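Side-chain contact in superoxide dismutase [Mn/Fe] (Porphyromonas gingivalis, PDB 1UES), which destroys superoxide radicals, converting them to oxygen and hydrogen peroxide by successive reduction and oxidation of a bound manganese or iron ion: residues A[99-104]-A[108-113]. The protein carries 1 engineered substitution. Numbering follows the deposited sequence.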
loop_
_atom_site.group_PDB
_atom_site.type_symbol
_atom_site.label_atom_id
_atom_site.label_comp_id
_atom_site.label_asym_id
_atom_site.label_seq_id
_atom_site.Cartn_x
_atom_site.Cartn_y
_atom_site.Cartn_z
ATOM N N LYS A 99 -13.032 11.796 -28.305
ATOM C CA LYS A 99 -14.011 10.888 -28.887
ATOM C C LYS A 99 -14.442 9.795 -27.925
ATOM O O LYS A 99 -15.630 9.496 -27.806
ATOM C CB LYS A 99 -13.475 10.244 -30.176
ATOM C CG LYS A 99 -14.563 9.508 -30.989
ATOM C CD LYS A 99 -14.050 8.864 -32.277
ATOM C CE LYS A 99 -15.182 8.091 -32.961
ATOM N NZ LYS A 99 -14.732 6.840 -33.669
ATOM N N GLN A 100 -13.491 9.214 -27.203
ATOM C CA GLN A 100 -13.825 8.104 -26.316
ATOM C C GLN A 100 -14.299 8.434 -24.905
ATOM O O GLN A 100 -14.968 7.604 -24.278
ATOM C CB GLN A 100 -12.643 7.118 -26.286
ATOM C CG GLN A 100 -12.161 6.749 -27.695
ATOM C CD GLN A 100 -11.051 5.711 -27.723
ATOM O OE1 GLN A 100 -10.167 5.759 -28.578
ATOM N NE2 GLN A 100 -11.095 4.771 -26.806
ATOM N N PHE A 101 -13.983 9.628 -24.399
ATOM C CA PHE A 101 -14.414 10.002 -23.054
ATOM C C PHE A 101 -15.293 11.253 -23.076
ATOM O O PHE A 101 -15.852 11.646 -22.048
ATOM C CB PHE A 101 -13.211 10.256 -22.126
ATOM C CG PHE A 101 -12.442 9.008 -21.768
ATOM C CD1 PHE A 101 -12.865 8.188 -20.724
ATOM C CD2 PHE A 101 -11.299 8.655 -22.484
ATOM C CE1 PHE A 101 -12.159 7.023 -20.398
ATOM C CE2 PHE A 101 -10.585 7.491 -22.164
ATOM C CZ PHE A 101 -11.019 6.675 -21.119
ATOM N N GLY A 102 -15.407 11.870 -24.248
ATOM C CA GLY A 102 -16.208 13.066 -24.384
ATOM C C GLY A 102 -15.361 14.319 -24.419
ATOM O O GLY A 102 -15.429 15.100 -25.374
ATOM N N SER A 103 -14.538 14.489 -23.390
ATOM C CA SER A 103 -13.678 15.649 -23.264
ATOM C C SER A 103 -12.511 15.299 -22.372
ATOM O O SER A 103 -12.534 14.283 -21.682
ATOM C CB SER A 103 -14.432 16.811 -22.616
ATOM O OG SER A 103 -14.835 16.505 -21.283
ATOM N N PHE A 104 -11.494 16.147 -22.379
ATOM C CA PHE A 104 -10.354 15.913 -21.522
ATOM C C PHE A 104 -10.796 16.024 -20.054
ATOM O O PHE A 104 -10.382 15.226 -19.206
ATOM C CB PHE A 104 -9.265 16.938 -21.820
ATOM C CG PHE A 104 -8.034 16.779 -20.974
ATOM C CD1 PHE A 104 -7.481 15.520 -20.747
ATOM C CD2 PHE A 104 -7.424 17.888 -20.416
ATOM C CE1 PHE A 104 -6.328 15.379 -19.972
ATOM C CE2 PHE A 104 -6.271 17.761 -19.640
ATOM C CZ PHE A 104 -5.727 16.506 -19.420
ATOM N N LYS A 108 -10.341 13.258 -17.082
ATOM C CA LYS A 108 -9.610 13.449 -15.833
ATOM C C LYS A 108 -10.486 13.033 -14.667
ATOM O O LYS A 108 -10.019 12.389 -13.723
ATOM C CB LYS A 108 -9.186 14.901 -15.667
ATOM C CG LYS A 108 -8.177 15.360 -16.701
ATOM C CD LYS A 108 -8.300 16.855 -16.888
ATOM C CE LYS A 108 -7.487 17.589 -15.871
ATOM N NZ LYS A 108 -7.722 19.055 -15.994
ATOM N N GLU A 109 -11.760 13.395 -14.735
ATOM C CA GLU A 109 -12.677 13.031 -13.667
ATOM C C GLU A 109 -12.723 11.509 -13.482
ATOM O O GLU A 109 -12.617 11.018 -12.364
ATOM C CB GLU A 109 -14.079 13.606 -13.959
ATOM C CG GLU A 109 -15.168 12.553 -14.173
ATOM C CD GLU A 109 -16.585 13.045 -13.831
ATOM O OE1 GLU A 109 -17.543 12.297 -14.130
ATOM O OE2 GLU A 109 -16.747 14.161 -13.274
ATOM N N GLU A 110 -12.862 10.757 -14.570
ATOM C CA GLU A 110 -12.938 9.304 -14.470
ATOM C C GLU A 110 -11.633 8.684 -14.023
ATOM O O GLU A 110 -11.629 7.733 -13.239
ATOM C CB GLU A 110 -13.355 8.682 -15.803
ATOM C CG GLU A 110 -14.695 9.198 -16.290
ATOM C CD GLU A 110 -15.090 8.624 -17.626
ATOM O OE1 GLU A 110 -14.781 7.436 -17.890
ATOM O OE2 GLU A 110 -15.717 9.359 -18.418
ATOM N N PHE A 111 -10.529 9.229 -14.517
ATOM C CA PHE A 111 -9.210 8.715 -14.158
ATOM C C PHE A 111 -8.960 8.944 -12.661
ATOM O O PHE A 111 -8.571 8.017 -11.920
ATOM C CB PHE A 111 -8.152 9.420 -15.027
ATOM C CG PHE A 111 -6.888 8.612 -15.234
ATOM C CD1 PHE A 111 -5.712 8.972 -14.590
ATOM C CD2 PHE A 111 -6.879 7.503 -16.077
ATOM C CE1 PHE A 111 -4.526 8.228 -14.788
ATOM C CE2 PHE A 111 -5.702 6.746 -16.284
ATOM C CZ PHE A 111 -4.522 7.112 -15.638
ATOM N N ASN A 112 -9.204 10.169 -12.209
ATOM C CA ASN A 112 -9.041 10.491 -10.796
ATOM C C ASN A 112 -9.914 9.565 -9.939
ATOM O O ASN A 112 -9.479 9.064 -8.892
ATOM C CB ASN A 112 -9.459 11.949 -10.530
ATOM C CG ASN A 112 -8.488 12.969 -11.115
ATOM O OD1 ASN A 112 -7.377 12.642 -11.534
ATOM N ND2 ASN A 112 -8.922 14.221 -11.152
ATOM N N THR A 113 -11.145 9.313 -10.385
ATOM C CA THR A 113 -12.042 8.472 -9.611
ATOM C C THR A 113 -11.525 7.047 -9.514
ATOM O O THR A 113 -11.597 6.438 -8.468
ATOM C CB THR A 113 -13.466 8.444 -10.189
ATOM O OG1 THR A 113 -14.055 9.751 -10.081
ATOM C CG2 THR A 113 -14.304 7.476 -9.403
#
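At the turn between helices 91-101 and 104-116 of the C-terminal alpha/beta domain of this iron/manganese superoxide dismutase, Phe104 and Lys108 pack one helical turn apart, while Glu110 extends to Phe101 at the end of the preceding helix. Phe104 O takes the i-to-i+4 bond from Lys108 N at 2.9 Å, an ordinary first turn. With CG anti to the backbone N (chi1 180°), the Phe104 ring lies beside the Lys108 side chain and offers it one face. Lys108 CD sits over it in a CH-pi contact, 3.6 Å from the ring centroid and nearest CE2 at 3.5 Å. A bend at chi3 (85°) then carries the lysine on past the CE2 rim; its NZ forms a salt bridge with Glu105 and a cation-pi contact with Trp179. Gly102, with positive phi, is the first residue to leave the helical path after helix 91-101, and Ser103 is the N-cap of the second, its OG accepting from Lys106 N. Across this corner between two consecutive helices, Glu110 OE1 meets the edge of the Phe101 ring in its plane, 3.5 Å from CD1 and 3.7 Å from CE1, the ring and carboxylate planes 66° apart. The carboxylate charge would probably be favoured beside the slightly positive ring hydrogens, while OE2 forms a salt bridge with Lys106 NZ. Both Phe101 and Glu110 also touch Ile136 of strand 134-140, where the corner meets the antiparallel sheet.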